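Putative polyketide synthase (Brevibacillus brevis, PDB 6HP2) is a trans-AT polyketide synthase, probably of bacillaene biosynthesis, whose O-methyltransferase domain binds S-adenosyl-L-homocysteine. Local coordinates at residues L45-F50 with I284-F289; R84-C89 with R314-A319. All blocks are in the same frame, centred on the assembly; numbering follows the deposited sequence.

The two contacts lie side by side, their centres about 11 Å apart, and Leu288 of strand 284-293 is near both. Contact 1 is partly buried and sets a loop at the ligand pocket on that strand. Contact 2 is fully buried where its side chains touch, and packs the end of helix 70-88 on the start of helix 316-326. The apolar part is valine on tyrosine in contact 1, and valine on tyrosine and alanine in contact 2. Both segments pairs also reach the ligand carboxylate, contact 1 by a backbone N-H and contact 2 by Arg84. The tyrosine hydroxyls bond to different glutamates, Glu171 in contact 1 and Glu82 in contact 2.

Contact 1 (L45-F50 with I284-F289); sequences LTVCPF and ISYCLF. With SAH (S-adenosyl-L-homocysteine), chain B.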
loop_
_atom_site.group_PDB
_atom_site.type_symbol
_atom_site.label_atom_id
_atom_site.label_comp_id
_atom_site.label_asym_id
_atom_site.label_seq_id
_atom_site.Cartn_x
_atom_site.Cartn_y
_atom_site.Cartn_z
ATOM N N LEU A 45 -4.556 -7.645 0.754
ATOM C CA LEU A 45 -4.250 -7.855 2.171
ATOM C C LEU A 45 -4.104 -6.533 2.927
ATOM O O LEU A 45 -3.234 -6.385 3.783
ATOM C CB LEU A 45 -2.982 -8.677 2.313
ATOM C CG LEU A 45 -2.942 -9.996 1.490
ATOM C CD1 LEU A 45 -1.611 -10.684 1.708
ATOM C CD2 LEU A 45 -4.113 -10.858 1.855
ATOM N N THR A 46 -4.954 -5.570 2.646
ATOM C CA THR A 46 -4.876 -4.240 3.268
ATOM C C THR A 46 -6.228 -3.828 3.851
ATOM O O THR A 46 -7.277 -4.370 3.497
ATOM C CB THR A 46 -4.473 -3.202 2.214
ATOM O OG1 THR A 46 -5.472 -3.204 1.185
ATOM C CG2 THR A 46 -3.120 -3.580 1.574
ATOM N N VAL A 47 -6.208 -2.830 4.716
ATOM C CA VAL A 47 -7.437 -2.193 5.160
ATOM C C VAL A 47 -7.935 -1.324 4.011
ATOM O O VAL A 47 -7.343 -1.310 2.927
ATOM C CB VAL A 47 -7.176 -1.405 6.457
ATOM C CG1 VAL A 47 -6.760 -2.389 7.542
ATOM C CG2 VAL A 47 -6.082 -0.355 6.211
ATOM N N CYS A 48 -9.050 -0.648 4.218
ATOM C CA CYS A 48 -9.753 0.044 3.148
ATOM C C CYS A 48 -10.476 1.219 3.767
ATOM O O CYS A 48 -10.802 1.195 4.961
ATOM C CB CYS A 48 -10.757 -0.879 2.429
ATOM S SG CYS A 48 -12.222 -1.393 3.408
ATOM N N PRO A 49 -10.754 2.269 2.977
ATOM C CA PRO A 49 -11.387 3.472 3.514
ATOM C C PRO A 49 -12.911 3.549 3.409
ATOM O O PRO A 49 -13.424 3.337 2.318
ATOM C CB PRO A 49 -10.838 4.545 2.586
ATOM C CG PRO A 49 -10.856 3.864 1.273
ATOM C CD PRO A 49 -10.326 2.496 1.590
ATOM N N PHE A 50 -13.627 3.756 4.521
ATOM C CA PHE A 50 -15.070 3.990 4.526
ATOM C C PHE A 50 -15.302 5.494 4.639
ATOM O O PHE A 50 -14.719 6.128 5.512
ATOM C CB PHE A 50 -15.749 3.319 5.694
ATOM C CG PHE A 50 -16.080 1.844 5.472
ATOM C CD1 PHE A 50 -15.513 1.140 4.453
ATOM C CD2 PHE A 50 -16.938 1.177 6.327
ATOM C CE1 PHE A 50 -15.822 -0.190 4.247
ATOM C CE2 PHE A 50 -17.210 -0.144 6.148
ATOM C CZ PHE A 50 -16.651 -0.831 5.082
ATOM N N ILE A 284 -0.644 7.424 14.651
ATOM C CA ILE A 284 -0.158 7.169 13.306
ATOM C C ILE A 284 -1.150 7.691 12.298
ATOM O O ILE A 284 -2.322 7.919 12.601
ATOM C CB ILE A 284 0.102 5.680 13.043
ATOM C CG1 ILE A 284 -1.196 4.890 13.242
ATOM C CG2 ILE A 284 1.197 5.200 13.989
ATOM C CD1 ILE A 284 -1.002 3.321 13.147
ATOM N N SER A 285 -0.629 7.943 11.107
ATOM C CA SER A 285 -1.413 8.337 9.954
ATOM C C SER A 285 -1.198 7.317 8.846
ATOM O O SER A 285 -0.050 6.957 8.527
ATOM C CB SER A 285 -1.030 9.741 9.446
ATOM O OG SER A 285 -1.324 10.710 10.412
ATOM N N TYR A 286 -2.289 6.900 8.191
ATOM C CA TYR A 286 -2.265 5.961 7.088
ATOM C C TYR A 286 -2.332 6.836 5.857
ATOM O O TYR A 286 -3.341 7.505 5.641
ATOM C CB TYR A 286 -3.524 5.132 7.158
ATOM C CG TYR A 286 -3.684 4.075 6.108
ATOM C CD1 TYR A 286 -4.173 4.364 4.847
ATOM C CD2 TYR A 286 -3.431 2.772 6.413
ATOM C CE1 TYR A 286 -4.360 3.358 3.920
ATOM C CE2 TYR A 286 -3.573 1.778 5.503
ATOM C CZ TYR A 286 -4.094 2.055 4.283
ATOM O OH TYR A 286 -4.218 1.024 3.385
ATOM N N CYS A 287 -1.290 6.853 5.037
ATOM C CA CYS A 287 -1.303 7.753 3.897
ATOM C C CYS A 287 -0.902 7.179 2.541
ATOM O O CYS A 287 -0.208 6.167 2.461
ATOM C CB CYS A 287 -0.368 8.926 4.177
ATOM S SG CYS A 287 -0.666 9.897 5.670
ATOM N N LEU A 288 -1.348 7.845 1.473
ATOM C CA LEU A 288 -0.987 7.452 0.124
ATOM C C LEU A 288 0.157 8.396 -0.304
ATOM O O LEU A 288 -0.013 9.613 -0.287
ATOM C CB LEU A 288 -2.153 7.594 -0.854
ATOM C CG LEU A 288 -3.555 7.207 -0.383
ATOM C CD1 LEU A 288 -4.561 7.476 -1.493
ATOM C CD2 LEU A 288 -3.597 5.747 0.034
ATOM N N PHE A 289 1.307 7.842 -0.674
ATOM C CA PHE A 289 2.469 8.620 -1.096
ATOM C C PHE A 289 2.673 8.514 -2.608
ATOM O O PHE A 289 2.735 7.400 -3.134
ATOM C CB PHE A 289 3.793 8.134 -0.484
ATOM C CG PHE A 289 3.861 8.147 1.013
ATOM C CD1 PHE A 289 3.049 7.342 1.765
ATOM C CD2 PHE A 289 4.840 8.857 1.637
ATOM C CE1 PHE A 289 3.187 7.304 3.144
ATOM C CE2 PHE A 289 4.961 8.860 3.032
ATOM C CZ PHE A 289 4.127 8.086 3.773
HETATM N N SAH B . 0.740 -5.149 -1.377
HETATM C CA SAH B . -0.081 -6.334 -1.152
HETATM C CB SAH B . 0.305 -7.066 0.127
HETATM C CG SAH B . 0.459 -6.198 1.364
HETATM S SD SAH B . 0.713 -7.219 2.845
HETATM C C SAH B . -1.525 -5.896 -1.124
HETATM O O SAH B . -2.425 -6.723 -0.976
HETATM O OXT SAH B . -1.793 -4.707 -1.266
HETATM C "C5'" SAH B . 2.488 -6.928 3.036
HETATM C "C4'" SAH B . 3.308 -7.605 1.941
HETATM O "O4'" SAH B . 4.686 -7.196 2.087
HETATM C "C3'" SAH B . 3.351 -9.158 2.128
HETATM O "O3'" SAH B . 3.205 -9.688 0.802
HETATM C "C2'" SAH B . 4.732 -9.480 2.695
HETATM O "O2'" SAH B . 5.246 -10.730 2.341
HETATM C "C1'" SAH B . 5.550 -8.324 2.076
HETATM N N9 SAH B . 6.815 -8.006 2.734
HETATM C C8 SAH B . 7.028 -7.649 4.035
HETATM N N7 SAH B . 8.348 -7.509 4.185
HETATM C C5 SAH B . 8.957 -7.710 2.992
HETATM C C6 SAH B . 10.281 -7.697 2.568
HETATM N N6 SAH B . 11.313 -7.382 3.349
HETATM N N1 SAH B . 10.556 -7.938 1.254
HETATM C C2 SAH B . 9.555 -8.296 0.370
HETATM N N3 SAH B . 8.257 -8.338 0.809
HETATM C C4 SAH B . 7.979 -8.095 2.096
#
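Val47 and Tyr286 form the tightly packed point where the loop 45-50 comes down on strand 284-293, the strand that runs antiparallel to both its neighbours in the 3-2-1-4-5-7-6 sheet of the class I (Rossmann-like) methyltransferase fold. Of the two valine branches, CG2 does the touching: it lies between the backbone N and the carbonyl carbon and comes within 3.4 Å of Tyr286 CE2, approaching the ring obliquely. The same methyl is 3.7 Å from Tyr286 OH, so it rests along the CE2-CZ-OH side of the phenol. Tyr286 reaches up to it because its CG is anti to the backbone N (chi1 -179°), carrying the ring away from the strand toward the loop; the two side chains then slide past each other in opposite directions. The phenol is further enclosed by Tyr201, which meets it edge-to-face, and its hydroxyl is hydrogen-bonded to Glu171 OE2. That carboxylate oxygen also accepts a bond from Val47 N, tying loop and tyrosine together through a shared partner.

Beyond this point the contact thins out. Thr46 adds little, its CB lying 4.4 Å from Tyr286 OH, and both Thr46 and Val47 remain partly exposed. The CG2 branch of Thr46 reaches the ligand, 3.3 Å from OXT of S-adenosyl-L-homocysteine, while its OG1 bonds to Val47 O at 3.2 Å. The loop therefore has two jobs: its valine packs on the sheet, and its preceding residues line the pocket. Leu45 is an observed binding residue for the ligand, and its contribution is from the backbone: Leu45 N donates to carboxylate atom O of S-adenosyl-L-homocysteine at 2.9 Å in a nearly straight bond of 176°.

Contact 2 (R84-C89 with R314-A319); sequences RQVLFC and RPYPEA. With SAH (S-adenosyl-L-homocysteine), chain B.
Helix-to-helix packing beside the central sheet of the Rossmann-like methyltransferase brings Val86, near the end of helix 70-88, against the first turn of helix 316-326. Both methyls of Val86 are used. CG2 lies 3.6 Å from Tyr316 CE1, meeting the ring obliquely, whereas CG1 rests on the alanine one helical turn on. The valine torsion (chi1 177°) assigns these roles: it sets CG2 beside the backbone N, toward Tyr316, and CG1 beside the carbonyl carbon, toward Ala319. Leu288 of the sheet touches both Val86 and Tyr316 and closes the packing from the strand side. The tyrosine hydroxyl bonds to Glu82, one turn earlier on the same helix as Val86, which adds a polar tie next to the apolar one.

Pro315 occupies the N-cap position of helix 316-326, and a salt bridge from Arg314 to Glu318 spans that helix start. On the other side of helix 70-88, Arg84 extends away from this packing to the S-adenosyl-L-homocysteine pocket, where it is a binding residue, and its NE forms a salt bridge to Asp109. Between the helices, the small alanine lets the backbones come close, with Val86 CA and Ala319 CA 6.9 Å apart and Val86 CG1 3.9 Å from Ala319 CB.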
loop_
_atom_site.group_PDB
_atom_site.type_symbol
_atom_site.label_atom_id
_atom_site.label_comp_id
_atom_site.label_asym_id
_atom_site.label_seq_id
_atom_site.Cartn_x
_atom_site.Cartn_y
_atom_site.Cartn_z
ATOM N N ARG A 84 -6.928 2.132 -4.199
ATOM C CA ARG A 84 -5.881 1.952 -5.211
ATOM C C ARG A 84 -6.104 2.848 -6.421
ATOM O O ARG A 84 -5.141 3.349 -7.003
ATOM C CB ARG A 84 -5.836 0.477 -5.609
ATOM C CG ARG A 84 -5.171 -0.377 -4.554
ATOM C CD ARG A 84 -5.341 -1.877 -4.895
ATOM N NE ARG A 84 -4.383 -2.694 -4.149
ATOM C CZ ARG A 84 -4.511 -3.002 -2.857
ATOM N NH1 ARG A 84 -5.544 -2.521 -2.131
ATOM N NH2 ARG A 84 -3.594 -3.757 -2.302
ATOM N N GLN A 85 -7.365 3.081 -6.806
ATOM C CA GLN A 85 -7.611 3.986 -7.917
ATOM C C GLN A 85 -7.106 5.384 -7.593
ATOM O O GLN A 85 -6.537 6.070 -8.457
ATOM C CB GLN A 85 -9.103 4.069 -8.282
ATOM C CG GLN A 85 -9.666 2.749 -8.878
ATOM C CD GLN A 85 -11.142 2.817 -9.094
ATOM O OE1 GLN A 85 -11.831 3.549 -8.391
ATOM N NE2 GLN A 85 -11.654 2.060 -10.063
ATOM N N VAL A 86 -7.328 5.838 -6.364
ATOM C CA VAL A 86 -6.813 7.155 -5.970
ATOM C C VAL A 86 -5.296 7.129 -6.003
ATOM O O VAL A 86 -4.664 8.075 -6.422
ATOM C CB VAL A 86 -7.349 7.589 -4.594
ATOM C CG1 VAL A 86 -6.736 8.978 -4.140
ATOM C CG2 VAL A 86 -8.912 7.761 -4.678
ATOM N N LEU A 87 -4.688 6.031 -5.594
ATOM C CA LEU A 87 -3.225 5.997 -5.580
ATOM C C LEU A 87 -2.664 6.102 -6.992
ATOM O O LEU A 87 -1.644 6.774 -7.219
ATOM C CB LEU A 87 -2.734 4.674 -4.934
ATOM C CG LEU A 87 -1.217 4.450 -4.843
ATOM C CD1 LEU A 87 -0.625 5.406 -3.833
ATOM C CD2 LEU A 87 -0.962 2.976 -4.430
ATOM N N PHE A 88 -3.286 5.385 -7.940
ATOM C CA PHE A 88 -2.771 5.250 -9.289
ATOM C C PHE A 88 -3.266 6.330 -10.276
ATOM O O PHE A 88 -2.859 6.316 -11.451
ATOM C CB PHE A 88 -3.099 3.864 -9.840
ATOM C CG PHE A 88 -2.208 2.723 -9.274
ATOM C CD1 PHE A 88 -0.947 2.496 -9.772
ATOM C CD2 PHE A 88 -2.695 1.863 -8.303
ATOM C CE1 PHE A 88 -0.159 1.505 -9.308
ATOM C CE2 PHE A 88 -1.919 0.845 -7.804
ATOM C CZ PHE A 88 -0.635 0.658 -8.303
ATOM N N CYS A 89 -4.136 7.236 -9.867
ATOM C CA CYS A 89 -4.924 7.981 -10.861
ATOM C C CYS A 89 -4.191 9.147 -11.528
ATOM O O CYS A 89 -4.801 9.825 -12.390
ATOM C CB CYS A 89 -6.214 8.514 -10.243
ATOM S SG CYS A 89 -5.999 9.927 -9.132
ATOM N N ARG A 314 -3.175 16.010 1.881
ATOM C CA ARG A 314 -4.481 16.197 1.268
ATOM C C ARG A 314 -5.445 15.232 1.913
ATOM O O ARG A 314 -5.128 14.055 2.007
ATOM C CB ARG A 314 -4.437 15.945 -0.245
ATOM C CG ARG A 314 -3.430 16.849 -0.971
ATOM C CD ARG A 314 -3.516 16.703 -2.473
ATOM N NE ARG A 314 -4.835 17.072 -2.974
ATOM C CZ ARG A 314 -5.166 17.079 -4.261
ATOM N NH1 ARG A 314 -4.274 16.750 -5.186
ATOM N NH2 ARG A 314 -6.388 17.423 -4.621
ATOM N N PRO A 315 -6.632 15.679 2.310
ATOM C CA PRO A 315 -7.668 14.719 2.759
ATOM C C PRO A 315 -8.108 13.783 1.644
ATOM O O PRO A 315 -8.350 14.190 0.496
ATOM C CB PRO A 315 -8.840 15.600 3.241
ATOM C CG PRO A 315 -8.206 17.006 3.458
ATOM C CD PRO A 315 -7.047 17.104 2.454
ATOM N N TYR A 316 -8.222 12.484 1.919
ATOM C CA TYR A 316 -8.639 11.511 0.897
ATOM C C TYR A 316 -9.965 11.849 0.195
ATOM O O TYR A 316 -10.100 11.622 -1.006
ATOM C CB TYR A 316 -8.656 10.109 1.525
ATOM C CG TYR A 316 -9.113 8.985 0.631
ATOM C CD1 TYR A 316 -8.236 8.385 -0.259
ATOM C CD2 TYR A 316 -10.405 8.487 0.714
ATOM C CE1 TYR A 316 -8.640 7.342 -1.065
ATOM C CE2 TYR A 316 -10.819 7.442 -0.088
ATOM C CZ TYR A 316 -9.930 6.874 -0.974
ATOM O OH TYR A 316 -10.325 5.834 -1.779
ATOM N N PRO A 317 -10.962 12.372 0.981
ATOM C CA PRO A 317 -12.187 12.716 0.251
ATOM C C PRO A 317 -11.956 13.753 -0.820
ATOM O O PRO A 317 -12.630 13.706 -1.859
ATOM C CB PRO A 317 -13.118 13.266 1.325
ATOM C CG PRO A 317 -12.589 12.585 2.633
ATOM C CD PRO A 317 -11.106 12.591 2.438
ATOM N N GLU A 318 -10.991 14.656 -0.605
ATOM C CA GLU A 318 -10.711 15.696 -1.598
ATOM C C GLU A 318 -10.035 15.088 -2.807
ATOM O O GLU A 318 -10.399 15.407 -3.944
ATOM C CB GLU A 318 -9.845 16.813 -1.004
ATOM C CG GLU A 318 -9.412 17.878 -2.009
ATOM C CD GLU A 318 -8.333 18.822 -1.456
ATOM O OE1 GLU A 318 -8.392 19.178 -0.253
ATOM O OE2 GLU A 318 -7.422 19.189 -2.224
ATOM N N ALA A 319 -9.048 14.210 -2.577
ATOM C CA ALA A 319 -8.388 13.497 -3.669
ATOM C C ALA A 319 -9.345 12.568 -4.416
ATOM O O ALA A 319 -9.264 12.437 -5.653
ATOM C CB ALA A 319 -7.208 12.703 -3.120
HETATM N N SAH B . 0.740 -5.149 -1.377
HETATM C CA SAH B . -0.081 -6.334 -1.152
HETATM C CB SAH B . 0.305 -7.066 0.127
HETATM C CG SAH B . 0.459 -6.198 1.364
HETATM S SD SAH B . 0.713 -7.219 2.845
HETATM C C SAH B . -1.525 -5.896 -1.124
HETATM O O SAH B . -2.425 -6.723 -0.976
HETATM O OXT SAH B . -1.793 -4.707 -1.266
HETATM C "C5'" SAH B . 2.488 -6.928 3.036
HETATM C "C4'" SAH B . 3.308 -7.605 1.941
HETATM O "O4'" SAH B . 4.686 -7.196 2.087
HETATM C "C3'" SAH B . 3.351 -9.158 2.128
HETATM O "O3'" SAH B . 3.205 -9.688 0.802
HETATM C "C2'" SAH B . 4.732 -9.480 2.695
HETATM O "O2'" SAH B . 5.246 -10.730 2.341
HETATM C "C1'" SAH B . 5.550 -8.324 2.076
HETATM N N9 SAH B . 6.815 -8.006 2.734
HETATM C C8 SAH B . 7.028 -7.649 4.035
HETATM N N7 SAH B . 8.348 -7.509 4.185
HETATM C C5 SAH B . 8.957 -7.710 2.992
HETATM C C6 SAH B . 10.281 -7.697 2.568
HETATM N N6 SAH B . 11.313 -7.382 3.349
HETATM N N1 SAH B . 10.556 -7.938 1.254
HETATM C C2 SAH B . 9.555 -8.296 0.370
HETATM N N3 SAH B . 8.257 -8.338 0.809
HETATM C C4 SAH B . 7.979 -8.095 2.096
#